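4-aminobutyrate transaminase (Acinetobacter baumannii, PDB 6WOP) probably transfers the amino group of 4-aminobutyrate to 2-oxoglutarate, using pyridoxal 5'-phosphate as its cofactor. Local coordinates at residues A98-P103 against G279-A284; V120-C125 against E285-P290; L206-G211 against F253-Y258; G234-A239 against K261-T266. All coordinates share one frame; numbering follows the deposited sequence.

Contact 1 (A98-P103 against G279-A284)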
loop_
_atom_site.group_PDB
_atom_site.type_symbol
_atom_site.label_atom_id
_atom_site.label_comp_id
_atom_site.label_asym_id
_atom_site.label_seq_id
_atom_site.Cartn_x
_atom_site.Cartn_y
_atom_site.Cartn_z
ATOM N N ALA A 98 -24.502 -26.098 -1.814
ATOM C CA ALA A 98 -24.074 -24.770 -2.285
ATOM C C ALA A 98 -24.131 -24.706 -3.805
ATOM O O ALA A 98 -23.805 -25.681 -4.475
ATOM C CB ALA A 98 -22.641 -24.482 -1.847
ATOM N N PRO A 99 -24.500 -23.568 -4.373
ATOM C CA PRO A 99 -24.553 -23.471 -5.849
ATOM C C PRO A 99 -23.177 -23.183 -6.463
ATOM O O PRO A 99 -22.836 -22.068 -6.828
ATOM C CB PRO A 99 -25.538 -22.315 -6.082
ATOM C CG PRO A 99 -25.510 -21.508 -4.805
ATOM C CD PRO A 99 -25.237 -22.485 -3.677
ATOM N N ILE A 100 -22.397 -24.238 -6.636
ATOM C CA ILE A 100 -21.007 -24.201 -7.094
ATOM C C ILE A 100 -20.933 -25.138 -8.295
ATOM O O ILE A 100 -21.487 -26.238 -8.259
ATOM C CB ILE A 100 -20.017 -24.663 -5.991
ATOM C CG1 ILE A 100 -19.974 -23.660 -4.801
ATOM C CG2 ILE A 100 -18.574 -24.977 -6.608
ATOM C CD1 ILE A 100 -19.487 -22.231 -5.250
ATOM N N ALA A 101 -20.230 -24.727 -9.328
ATOM C CA ALA A 101 -20.095 -25.553 -10.524
ATOM C C ALA A 101 -19.004 -26.600 -10.300
ATOM O O ALA A 101 -17.836 -26.248 -10.088
ATOM C CB ALA A 101 -19.774 -24.677 -11.740
ATOM N N GLY A 102 -19.381 -27.888 -10.383
ATOM C CA GLY A 102 -18.430 -28.969 -10.231
ATOM C C GLY A 102 -18.249 -29.267 -8.754
ATOM O O GLY A 102 -18.963 -28.698 -7.941
ATOM N N PRO A 103 -17.294 -30.116 -8.377
ATOM C CA PRO A 103 -17.149 -30.487 -6.962
ATOM C C PRO A 103 -16.777 -29.276 -6.114
ATOM O O PRO A 103 -15.941 -28.462 -6.508
ATOM C CB PRO A 103 -16.005 -31.501 -6.972
ATOM C CG PRO A 103 -15.729 -31.772 -8.386
ATOM C CD PRO A 103 -16.204 -30.657 -9.194
ATOM N N GLY A 279 -17.939 -19.550 7.162
ATOM C CA GLY A 279 -17.291 -20.497 6.267
ATOM C C GLY A 279 -17.161 -19.949 4.860
ATOM O O GLY A 279 -17.755 -18.935 4.516
ATOM N N VAL A 280 -16.414 -20.684 4.045
ATOM C CA VAL A 280 -16.209 -20.385 2.635
ATOM C C VAL A 280 -16.434 -21.694 1.943
ATOM O O VAL A 280 -15.844 -22.701 2.356
ATOM C CB VAL A 280 -14.790 -19.888 2.305
ATOM C CG1 VAL A 280 -14.651 -19.671 0.813
ATOM C CG2 VAL A 280 -14.502 -18.574 3.027
ATOM N N VAL A 281 -17.287 -21.692 0.908
ATOM C CA VAL A 281 -17.455 -22.882 0.073
ATOM C C VAL A 281 -17.121 -22.466 -1.354
ATOM O O VAL A 281 -17.369 -21.315 -1.726
ATOM C CB VAL A 281 -18.875 -23.474 0.200
ATOM C CG1 VAL A 281 -19.999 -22.421 -0.159
ATOM C CG2 VAL A 281 -19.008 -24.794 -0.616
ATOM N N GLY A 282 -16.545 -23.375 -2.145
ATOM C CA GLY A 282 -16.324 -22.992 -3.529
ATOM C C GLY A 282 -15.768 -24.106 -4.381
ATOM O O GLY A 282 -15.627 -25.239 -3.935
ATOM N N ARG A 283 -15.386 -23.742 -5.614
ATOM C CA ARG A 283 -14.876 -24.758 -6.528
ATOM C C ARG A 283 -13.670 -25.427 -5.899
ATOM O O ARG A 283 -12.802 -24.759 -5.348
ATOM C CB ARG A 283 -14.515 -24.125 -7.892
ATOM C CG ARG A 283 -15.690 -23.455 -8.613
ATOM C CD ARG A 283 -15.152 -22.547 -9.782
ATOM N NE ARG A 283 -14.130 -23.259 -10.489
ATOM C CZ ARG A 283 -13.111 -22.683 -11.108
ATOM N NH1 ARG A 283 -12.997 -21.342 -11.123
ATOM N NH2 ARG A 283 -12.216 -23.454 -11.723
ATOM N N ALA A 284 -13.629 -26.759 -5.933
ATOM C CA ALA A 284 -12.540 -27.478 -5.240
ATOM C C ALA A 284 -11.148 -26.970 -5.634
ATOM O O ALA A 284 -10.253 -26.849 -4.786
ATOM C CB ALA A 284 -12.623 -28.976 -5.550
HETATM O O HOH W 1 -16.071 -25.595 -11.914
#
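The backbone N-H of Ala284 donates a hydrogen bond to the carbonyl of Pro103, with 2.9 Å from Ala284 N to Pro103 O and 153° at the hydrogen. It ties the junction between strand 278-283 and helix 284-287 to the residue just before edge strand 104-109, in the seven-stranded mixed sheet of this class-III, fold-type I aminotransferase. Elsewhere the loop that follows helix 85-97 meets strand 278-283 mainly through apolar side chains. Ile100 lies against the strand backbone: its CD1 is 3.7 Å from Gly282 CA, and its CG2, anti to the backbone N of Ile100, comes within 3.6 Å of Arg283 N. Ala98 CB is 3.8 Å from each of Val281 CG1 and CG2; chi1 of 57° sets CG1 between the valine N and carbonyl carbon and CG2 anti to that N, which brings both methyls to the alanine. The Arg283 side chain uses its aliphatic base here, CG resting near Ile100 CG2 and Ala101 O. The chain bends at chi3, and the guanidinium has its strongest partner in Glu285. A water joins this arginine to the loop, donating to Ala101 O at 2.6 Å and accepting a long, weak bond from Arg283 NE at 3.4 Å.

Contact 2 (V120-C125 against E285-P290)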
loop_
_atom_site.group_PDB
_atom_site.type_symbol
_atom_site.label_atom_id
_atom_site.label_comp_id
_atom_site.label_asym_id
_atom_site.label_seq_id
_atom_site.Cartn_x
_atom_site.Cartn_y
_atom_site.Cartn_z
ATOM N N VAL A 120 -10.849 -13.876 -0.086
ATOM C CA VAL A 120 -9.894 -13.028 -0.814
ATOM C C VAL A 120 -8.501 -13.673 -0.836
ATOM O O VAL A 120 -7.803 -13.646 -1.876
ATOM C CB VAL A 120 -9.863 -11.619 -0.172
ATOM C CG1 VAL A 120 -8.592 -10.808 -0.644
ATOM C CG2 VAL A 120 -11.181 -10.848 -0.521
ATOM N N LYS A 121 -8.036 -14.190 0.317
ATOM C CA LYS A 121 -6.779 -14.928 0.356
ATOM C C LYS A 121 -6.758 -16.066 -0.661
ATOM O O LYS A 121 -5.761 -16.279 -1.377
ATOM C CB LYS A 121 -6.543 -15.477 1.763
ATOM C CG LYS A 121 -6.325 -14.340 2.754
ATOM C CD LYS A 121 -6.245 -14.717 4.256
ATOM C CE LYS A 121 -5.488 -15.978 4.613
ATOM N NZ LYS A 121 -5.712 -16.184 6.116
ATOM N N ILE A 122 -7.828 -16.856 -0.691
ATOM C CA ILE A 122 -7.920 -17.991 -1.619
ATOM C C ILE A 122 -7.893 -17.503 -3.072
ATOM O O ILE A 122 -7.180 -18.048 -3.934
ATOM C CB ILE A 122 -9.217 -18.751 -1.282
ATOM C CG1 ILE A 122 -9.070 -19.510 0.057
ATOM C CG2 ILE A 122 -9.684 -19.729 -2.456
ATOM C CD1 ILE A 122 -10.501 -19.950 0.545
ATOM N N ALA A 123 -8.664 -16.474 -3.368
ATOM C CA ALA A 123 -8.695 -15.940 -4.736
ATOM C C ALA A 123 -7.346 -15.371 -5.147
ATOM O O ALA A 123 -6.914 -15.553 -6.291
ATOM C CB ALA A 123 -9.753 -14.851 -4.840
ATOM N N ARG A 124 -6.694 -14.635 -4.250
ATOM C CA ARG A 124 -5.367 -14.116 -4.562
ATOM C C ARG A 124 -4.426 -15.268 -4.841
ATOM O O ARG A 124 -3.666 -15.233 -5.799
ATOM C CB ARG A 124 -4.813 -13.300 -3.419
ATOM C CG ARG A 124 -5.332 -11.852 -3.331
ATOM C CD ARG A 124 -4.288 -11.045 -2.586
ATOM N NE ARG A 124 -4.557 -9.603 -2.425
ATOM C CZ ARG A 124 -3.684 -8.809 -1.788
ATOM N NH1 ARG A 124 -2.558 -9.333 -1.309
ATOM N NH2 ARG A 124 -3.931 -7.514 -1.622
ATOM N N CYS A 125 -4.483 -16.314 -4.027
ATOM C CA CYS A 125 -3.590 -17.448 -4.185
ATOM C C CYS A 125 -3.852 -18.127 -5.533
ATOM O O CYS A 125 -2.921 -18.402 -6.285
ATOM C CB CYS A 125 -3.761 -18.432 -2.993
ATOM S SG CYS A 125 -2.891 -20.019 -3.297
ATOM N N GLU A 285 -10.908 -26.776 -6.940
ATOM C CA GLU A 285 -9.544 -26.463 -7.365
ATOM C C GLU A 285 -9.187 -25.045 -6.971
ATOM O O GLU A 285 -8.003 -24.751 -6.728
ATOM C CB GLU A 285 -9.360 -26.678 -8.872
ATOM C CG GLU A 285 -10.118 -25.693 -9.742
ATOM C CD GLU A 285 -9.766 -25.896 -11.248
ATOM O OE1 GLU A 285 -9.955 -24.973 -12.080
ATOM O OE2 GLU A 285 -9.269 -26.987 -11.583
ATOM N N VAL A 286 -10.192 -24.200 -6.772
ATOM C CA VAL A 286 -9.917 -22.850 -6.250
ATOM C C VAL A 286 -9.612 -22.910 -4.756
ATOM O O VAL A 286 -8.611 -22.366 -4.286
ATOM C CB VAL A 286 -11.112 -21.915 -6.554
ATOM C CG1 VAL A 286 -10.958 -20.526 -5.851
ATOM C CG2 VAL A 286 -11.298 -21.806 -8.047
ATOM N N MET A 287 -10.457 -23.626 -3.998
ATOM C CA MET A 287 -10.244 -23.782 -2.562
ATOM C C MET A 287 -8.915 -24.455 -2.231
ATOM O O MET A 287 -8.323 -24.152 -1.191
ATOM C CB MET A 287 -11.389 -24.607 -1.939
ATOM C CG MET A 287 -12.772 -23.954 -2.113
ATOM S SD MET A 287 -12.970 -22.496 -1.051
ATOM C CE MET A 287 -12.948 -23.286 0.614
ATOM N N ASP A 288 -8.443 -25.376 -3.068
ATOM C CA ASP A 288 -7.199 -26.085 -2.803
ATOM C C ASP A 288 -5.951 -25.266 -3.150
ATOM O O ASP A 288 -4.845 -25.809 -3.069
ATOM C CB ASP A 288 -7.125 -27.401 -3.601
ATOM C CG ASP A 288 -7.757 -28.547 -2.844
ATOM O OD1 ASP A 288 -7.774 -28.485 -1.593
ATOM O OD2 ASP A 288 -8.256 -29.487 -3.496
ATOM N N ALA A 289 -6.108 -24.011 -3.557
ATOM C CA ALA A 289 -4.930 -23.276 -4.001
ATOM C C ALA A 289 -3.970 -23.040 -2.855
ATOM O O ALA A 289 -2.763 -23.320 -3.034
ATOM C CB ALA A 289 -5.345 -21.968 -4.695
ATOM N N PRO A 290 -4.375 -22.488 -1.699
ATOM C CA PRO A 290 -3.382 -22.250 -0.633
ATOM C C PRO A 290 -2.726 -23.542 -0.179
ATOM O O PRO A 290 -3.357 -24.604 -0.160
ATOM C CB PRO A 290 -4.197 -21.631 0.503
ATOM C CG PRO A 290 -5.372 -20.915 -0.202
ATOM C CD PRO A 290 -5.696 -21.903 -1.357
#
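Ile122 meets three partners with three of its carbons, CG1, CG2 and CD1. The side chains of Ile122 and Val286 cross at about a right angle, Ile122 CG2, anti to the backbone N, lying 3.7 Å from Val286 CG1 and also 3.4 Å from Val286 O. CD1 reaches the sulphur of Met287, with 3.9 Å between Ile122 CD1 and Met287 SD; Met287 bends at chi2 and chi3, and its CE also comes near this methyl. The isoleucine side chain crosses the Pro290 ring at a slant, Ile122 CG1 4.0 Å from Pro290 CG. One turn further along the helix, Cys125 swings SG anti to its backbone N (chi1 169°), and the sulphur comes up against the peptide that joins Ala289 to Pro290. Here the fit is tight: Cys125 SG is 3.2 Å from Ala289 C and 3.4 Å from Ala289 CB, and Pro290 CD, next to them, is 3.9 Å from Cys125 SG. No hydrogen bond links the two segments. Leu236 and Leu264 of the sheet reach the same apolar cluster, touching Val286, and Arg18 of the second subunit bonds to the carbonyls of Asp288 and Ala289. Helix 112-127 packs here against the short helix 284-287 and the turn after it, in one layer of an alpha/beta/alpha sandwich, the large domain of fold-type I aminotransferases, beside the subunit interface.

Contact 3 (L206-G211 against F253-Y258)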
loop_
_atom_site.group_PDB
_atom_site.type_symbol
_atom_site.label_atom_id
_atom_site.label_comp_id
_atom_site.label_asym_id
_atom_site.label_seq_id
_atom_site.Cartn_x
_atom_site.Cartn_y
_atom_site.Cartn_z
ATOM N N LEU A 206 -19.301 -9.335 -4.322
ATOM C CA LEU A 206 -20.534 -8.589 -4.134
ATOM C C LEU A 206 -21.530 -9.391 -3.306
ATOM O O LEU A 206 -21.582 -10.621 -3.382
ATOM C CB LEU A 206 -21.185 -8.206 -5.457
ATOM C CG LEU A 206 -22.044 -9.267 -6.103
ATOM C CD1 LEU A 206 -22.827 -8.611 -7.219
ATOM C CD2 LEU A 206 -21.181 -10.337 -6.632
ATOM N N GLU A 207 -22.356 -8.665 -2.597
ATOM C CA GLU A 207 -23.512 -9.274 -1.929
ATOM C C GLU A 207 -24.631 -9.441 -2.944
ATOM O O GLU A 207 -25.049 -8.436 -3.547
ATOM C CB GLU A 207 -23.963 -8.358 -0.795
ATOM C CG GLU A 207 -22.956 -8.196 0.348
ATOM C CD GLU A 207 -23.208 -6.916 1.108
ATOM O OE1 GLU A 207 -22.587 -5.865 0.726
ATOM O OE2 GLU A 207 -24.039 -6.975 2.063
ATOM N N PRO A 208 -25.154 -10.665 -3.172
ATOM C CA PRO A 208 -26.349 -10.791 -4.034
ATOM C C PRO A 208 -27.513 -9.956 -3.528
ATOM O O PRO A 208 -28.355 -9.547 -4.329
ATOM C CB PRO A 208 -26.720 -12.287 -3.990
ATOM C CG PRO A 208 -25.599 -13.003 -3.319
ATOM C CD PRO A 208 -24.708 -11.955 -2.587
ATOM N N VAL A 209 -27.612 -9.683 -2.226
ATOM C CA VAL A 209 -28.557 -8.699 -1.698
ATOM C C VAL A 209 -27.748 -7.821 -0.739
ATOM O O VAL A 209 -27.376 -8.281 0.344
ATOM C CB VAL A 209 -29.747 -9.347 -0.942
ATOM C CG1 VAL A 209 -30.710 -8.262 -0.594
ATOM C CG2 VAL A 209 -30.494 -10.451 -1.789
ATOM N N GLN A 210 -27.456 -6.567 -1.097
ATOM C CA GLN A 210 -26.611 -5.796 -0.169
ATOM C C GLN A 210 -27.345 -5.641 1.150
ATOM O O GLN A 210 -28.541 -5.377 1.160
ATOM C CB GLN A 210 -26.301 -4.399 -0.695
ATOM C CG GLN A 210 -25.427 -4.422 -1.893
ATOM C CD GLN A 210 -24.954 -3.023 -2.239
ATOM O OE1 GLN A 210 -25.785 -2.050 -2.353
ATOM N NE2 GLN A 210 -23.648 -2.898 -2.454
ATOM N N GLY A 211 -26.619 -5.815 2.252
ATOM C CA GLY A 211 -27.232 -5.908 3.582
ATOM C C GLY A 211 -27.301 -4.539 4.248
ATOM O O GLY A 211 -28.291 -3.816 4.141
ATOM N N PHE A 253 -29.509 -20.233 -0.276
ATOM C CA PHE A 253 -28.598 -19.136 -0.625
ATOM C C PHE A 253 -29.313 -18.176 -1.572
ATOM O O PHE A 253 -30.049 -18.614 -2.458
ATOM C CB PHE A 253 -27.366 -19.650 -1.355
ATOM C CG PHE A 253 -26.442 -20.466 -0.458
ATOM C CD1 PHE A 253 -25.549 -19.834 0.368
ATOM C CD2 PHE A 253 -26.531 -21.843 -0.434
ATOM C CE1 PHE A 253 -24.737 -20.578 1.231
ATOM C CE2 PHE A 253 -25.712 -22.592 0.418
ATOM C CZ PHE A 253 -24.818 -21.949 1.236
ATOM N N ALA A 254 -29.073 -16.875 -1.427
ATOM C CA ALA A 254 -29.651 -15.960 -2.415
ATOM C C ALA A 254 -29.197 -16.327 -3.826
ATOM O O ALA A 254 -29.943 -16.157 -4.785
ATOM C CB ALA A 254 -29.227 -14.531 -2.087
ATOM N N MET A 255 -27.976 -16.843 -3.968
ATOM C CA MET A 255 -27.467 -17.194 -5.298
ATOM C C MET A 255 -28.285 -18.320 -5.898
ATOM O O MET A 255 -28.265 -18.523 -7.117
ATOM C CB MET A 255 -25.995 -17.611 -5.187
ATOM C CG MET A 255 -24.998 -16.484 -4.947
ATOM S SD MET A 255 -25.090 -15.223 -6.245
ATOM C CE MET A 255 -24.590 -16.218 -7.666
ATOM N N ASN A 256 -29.068 -19.042 -5.070
ATOM C CA ASN A 256 -29.924 -20.084 -5.643
ATOM C C ASN A 256 -31.025 -19.537 -6.512
ATOM O O ASN A 256 -31.636 -20.312 -7.249
ATOM C CB ASN A 256 -30.578 -20.944 -4.560
ATOM C CG ASN A 256 -29.600 -21.945 -3.967
ATOM O OD1 ASN A 256 -29.459 -22.069 -2.750
ATOM N ND2 ASN A 256 -28.996 -22.747 -4.840
ATOM N N HIS A 257 -31.316 -18.246 -6.429
ATOM C CA HIS A 257 -32.310 -17.644 -7.324
ATOM C C HIS A 257 -31.771 -17.370 -8.722
ATOM O O HIS A 257 -32.540 -16.906 -9.572
ATOM C CB HIS A 257 -32.819 -16.319 -6.760
ATOM C CG HIS A 257 -33.463 -16.440 -5.400
ATOM N ND1 HIS A 257 -34.833 -16.468 -5.222
ATOM C CD2 HIS A 257 -32.914 -16.503 -4.164
ATOM C CE1 HIS A 257 -35.098 -16.574 -3.922
ATOM N NE2 HIS A 257 -33.946 -16.563 -3.257
ATOM N N TYR A 258 -30.489 -17.619 -8.975
ATOM C CA TYR A 258 -29.841 -17.154 -10.192
ATOM C C TYR A 258 -29.216 -18.324 -10.933
ATOM O O TYR A 258 -28.782 -19.304 -10.322
ATOM C CB TYR A 258 -28.780 -16.099 -9.866
ATOM C CG TYR A 258 -29.363 -14.870 -9.175
ATOM C CD1 TYR A 258 -29.827 -13.754 -9.922
ATOM C CD2 TYR A 258 -29.434 -14.796 -7.808
ATOM C CE1 TYR A 258 -30.348 -12.647 -9.281
ATOM C CE2 TYR A 258 -29.935 -13.689 -7.178
ATOM C CZ TYR A 258 -30.421 -12.643 -7.903
ATOM O OH TYR A 258 -30.948 -11.566 -7.265
#
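Pro208 presses its ring against Ala254 and Met255, and this small patch is the close-packed part of the contact. It joins two loops of the fold-type I aminotransferase large domain: one leaves the C-terminal end of strand 201-206, the other connects strand 236-240 to strand 264-267 and contains the 3-10 turn 254-257. Pro208 CB faces the methyl of Ala254, with 3.9 Å from Pro208 CB to Ala254 CB. Its CG is 3.7 Å from the sulphur of Met255, SD, and 3.9 Å from Met255 CG, and the two side chains cross at about a right angle; bends at chi2 and chi3 fold the methionine compactly. Away from this patch the contact slackens. Val209 gives a looser touch, CG2 to Ala254 CB at 4.3 Å, and Tyr258, a partly exposed residue, approaches only as near as 4.4 Å, from its OH to Pro208 O. That hydroxyl is instead hydrogen-bonded to Val218 O. No hydrogen bond crosses between the segments, and polar bonds fix each one separately. The N-H groups of Ala254 and Met255, at the start of the 3-10 turn, are both taken by the carboxylate of Glu241, one by each oxygen, while Asn256 OD1 accepts from Phe253 N at 3.1 Å. In the other loop Glu207 reaches along its own segment: Gly211 N donates to Glu207 OE2 over 2.8 Å, meeting the oxygen from above the carboxylate plane, 46° out of it.

Contact 4 (G234-A239 against K261-T266)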
loop_
_atom_site.group_PDB
_atom_site.type_symbol
_atom_site.label_atom_id
_atom_site.label_comp_id
_atom_site.label_asym_id
_atom_site.label_seq_id
_atom_site.Cartn_x
_atom_site.Cartn_y
_atom_site.Cartn_z
ATOM N N GLY A 234 -10.352 -14.185 -16.467
ATOM C CA GLY A 234 -9.770 -15.059 -15.474
ATOM C C GLY A 234 -9.932 -14.558 -14.058
ATOM O O GLY A 234 -9.183 -14.975 -13.182
ATOM N N ILE A 235 -10.895 -13.674 -13.806
ATOM C CA ILE A 235 -11.136 -13.134 -12.468
ATOM C C ILE A 235 -12.118 -14.068 -11.742
ATOM O O ILE A 235 -13.048 -14.571 -12.380
ATOM C CB ILE A 235 -11.713 -11.709 -12.577
ATOM C CG1 ILE A 235 -10.719 -10.763 -13.318
ATOM C CG2 ILE A 235 -12.097 -11.165 -11.166
ATOM C CD1 ILE A 235 -11.359 -9.513 -13.785
ATOM N N LEU A 236 -11.979 -14.247 -10.414
ATOM C CA LEU A 236 -13.013 -14.988 -9.678
ATOM C C LEU A 236 -14.216 -14.145 -9.258
ATOM O O LEU A 236 -14.090 -12.989 -8.856
ATOM C CB LEU A 236 -12.441 -15.620 -8.403
ATOM C CG LEU A 236 -11.356 -16.641 -8.778
ATOM C CD1 LEU A 236 -10.615 -17.052 -7.504
ATOM C CD2 LEU A 236 -11.881 -17.929 -9.538
ATOM N N LEU A 237 -15.403 -14.782 -9.226
ATOM C CA LEU A 237 -16.598 -14.089 -8.769
ATOM C C LEU A 237 -16.921 -14.612 -7.376
ATOM O O LEU A 237 -17.059 -15.818 -7.207
ATOM C CB LEU A 237 -17.757 -14.339 -9.721
ATOM C CG LEU A 237 -19.112 -13.682 -9.350
ATOM C CD1 LEU A 237 -18.984 -12.188 -9.278
ATOM C CD2 LEU A 237 -20.193 -14.044 -10.443
ATOM N N VAL A 238 -17.015 -13.722 -6.387
ATOM C CA VAL A 238 -17.284 -14.122 -5.001
ATOM C C VAL A 238 -18.642 -13.577 -4.586
ATOM O O VAL A 238 -18.861 -12.368 -4.648
ATOM C CB VAL A 238 -16.214 -13.583 -4.055
ATOM C CG1 VAL A 238 -16.506 -14.065 -2.586
ATOM C CG2 VAL A 238 -14.821 -14.074 -4.543
ATOM N N ALA A 239 -19.537 -14.437 -4.125
ATOM C CA ALA A 239 -20.829 -14.015 -3.581
ATOM C C ALA A 239 -20.709 -13.940 -2.074
ATOM O O ALA A 239 -20.432 -14.952 -1.444
ATOM C CB ALA A 239 -21.922 -15.034 -3.945
ATOM N N LYS A 261 -23.422 -18.781 -11.540
ATOM C CA LYS A 261 -22.771 -19.320 -10.356
ATOM C C LYS A 261 -21.481 -18.573 -10.016
ATOM O O LYS A 261 -20.663 -18.259 -10.892
ATOM C CB LYS A 261 -22.442 -20.790 -10.558
ATOM C CG LYS A 261 -23.661 -21.707 -10.507
ATOM C CD LYS A 261 -23.192 -23.145 -10.598
ATOM C CE LYS A 261 -24.180 -23.973 -11.390
ATOM N NZ LYS A 261 -25.543 -23.592 -10.980
ATOM N N ALA A 262 -21.288 -18.346 -8.731
ATOM C CA ALA A 262 -20.058 -17.776 -8.187
ATOM C C ALA A 262 -19.010 -18.869 -8.000
ATOM O O ALA A 262 -19.340 -20.056 -7.859
ATOM C CB ALA A 262 -20.355 -17.142 -6.823
ATOM N N ASP A 263 -17.729 -18.467 -7.996
ATOM C CA ASP A 263 -16.661 -19.418 -7.778
ATOM C C ASP A 263 -16.478 -19.721 -6.302
ATOM O O ASP A 263 -16.007 -20.811 -5.957
ATOM C CB ASP A 263 -15.331 -18.843 -8.307
ATOM C CG ASP A 263 -15.381 -18.584 -9.791
ATOM O OD1 ASP A 263 -15.238 -19.578 -10.533
ATOM O OD2 ASP A 263 -15.559 -17.399 -10.211
ATOM N N LEU A 264 -16.739 -18.718 -5.450
ATOM C CA LEU A 264 -16.615 -18.770 -3.995
ATOM C C LEU A 264 -17.845 -18.141 -3.346
ATOM O O LEU A 264 -18.371 -17.126 -3.837
ATOM C CB LEU A 264 -15.360 -18.010 -3.509
ATOM C CG LEU A 264 -14.050 -18.542 -4.055
ATOM C CD1 LEU A 264 -12.877 -17.554 -3.936
ATOM C CD2 LEU A 264 -13.679 -19.818 -3.201
ATOM N N ILE A 265 -18.301 -18.710 -2.221
ATOM C CA ILE A 265 -19.424 -18.134 -1.481
ATOM C C ILE A 265 -19.036 -18.022 -0.018
ATOM O O ILE A 265 -18.529 -18.992 0.562
ATOM C CB ILE A 265 -20.702 -18.975 -1.638
ATOM C CG1 ILE A 265 -21.114 -19.044 -3.102
ATOM C CG2 ILE A 265 -21.815 -18.384 -0.797
ATOM C CD1 ILE A 265 -22.272 -20.022 -3.377
ATOM N N THR A 266 -19.322 -16.869 0.610
ATOM C CA THR A 266 -19.013 -16.770 2.025
ATOM C C THR A 266 -20.294 -16.906 2.841
ATOM O O THR A 266 -21.379 -16.528 2.381
ATOM C CB THR A 266 -18.340 -15.429 2.355
ATOM O OG1 THR A 266 -19.170 -14.342 1.937
ATOM C CG2 THR A 266 -16.997 -15.319 1.636
#
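Strands 236-239 and 264-266 run side by side, the axes of these short strands 4.8 Å apart at closest approach and 23° from parallel, with Val238 paired to Leu264 and Ala239 to Ile265. Ala239 bonds through both its N and its O to strand 264-266, on either side of Ile265 in the chain: its N donates to Leu264 O at 2.9 Å and its O accepts from Thr266 N at 3.0 Å, each donor nearly in line with the carbonyl it meets. Just ahead of strand 264-266, Asp263 N donates to Leu237 O, 2.8 Å away, and Leu264 N adds a weaker bond to the same oxygen. The Asp263 side chain then continues the ladder, where its OD2 takes the N-H of Leu237 through the anti lone pair, 2.8 Å from N to OD2 and almost straight at 174°. With chi1 at -62°, Asp263 CG lies beside its own backbone N, and the Asp263 and Leu236 side chains cross at about a right angle, Leu236 CD2 touching Asp263 CG at 3.6 Å. Two arginines hold this carboxylate in salt bridges, Arg283 at OD1 and Arg227 at OD2, which would be expected to favour its charged form although it is buried. On one face of the sheet, Val238 CG2 meets Leu264 CD1 at 4.0 Å; on the other, Ala239 CB packs on Ala262 CB at 3.9 Å. Such parallel pairing within a mixed seven-stranded sheet, with helix layers on its faces, belongs to the large domain of fold-type I aminotransferases.

Overall arrangement
Contacts 1, 2 and 4 cluster about one sheet, their centres 9 to 12 Å apart. Contact 4 is its buried core, a ladder of backbone bonds; contact 1 reaches its partly exposed margin, where one backbone bond and a water supplement apolar touches. The two share neighbouring strands, 278-283 and 264-267. Contact 2 is buried, largely apolar and without a hydrogen bond between its segments, and covers the face bearing Leu236 and Leu264. Contact 3, also without crossing hydrogen bonds, lies nearest the chain's centre; its Met255 packs on Ala239, while its Phe253 and Asn256 touch Pro99 of contact 1. Contacts 2 and 3 do not meet, their nearest atoms about 9 Å apart.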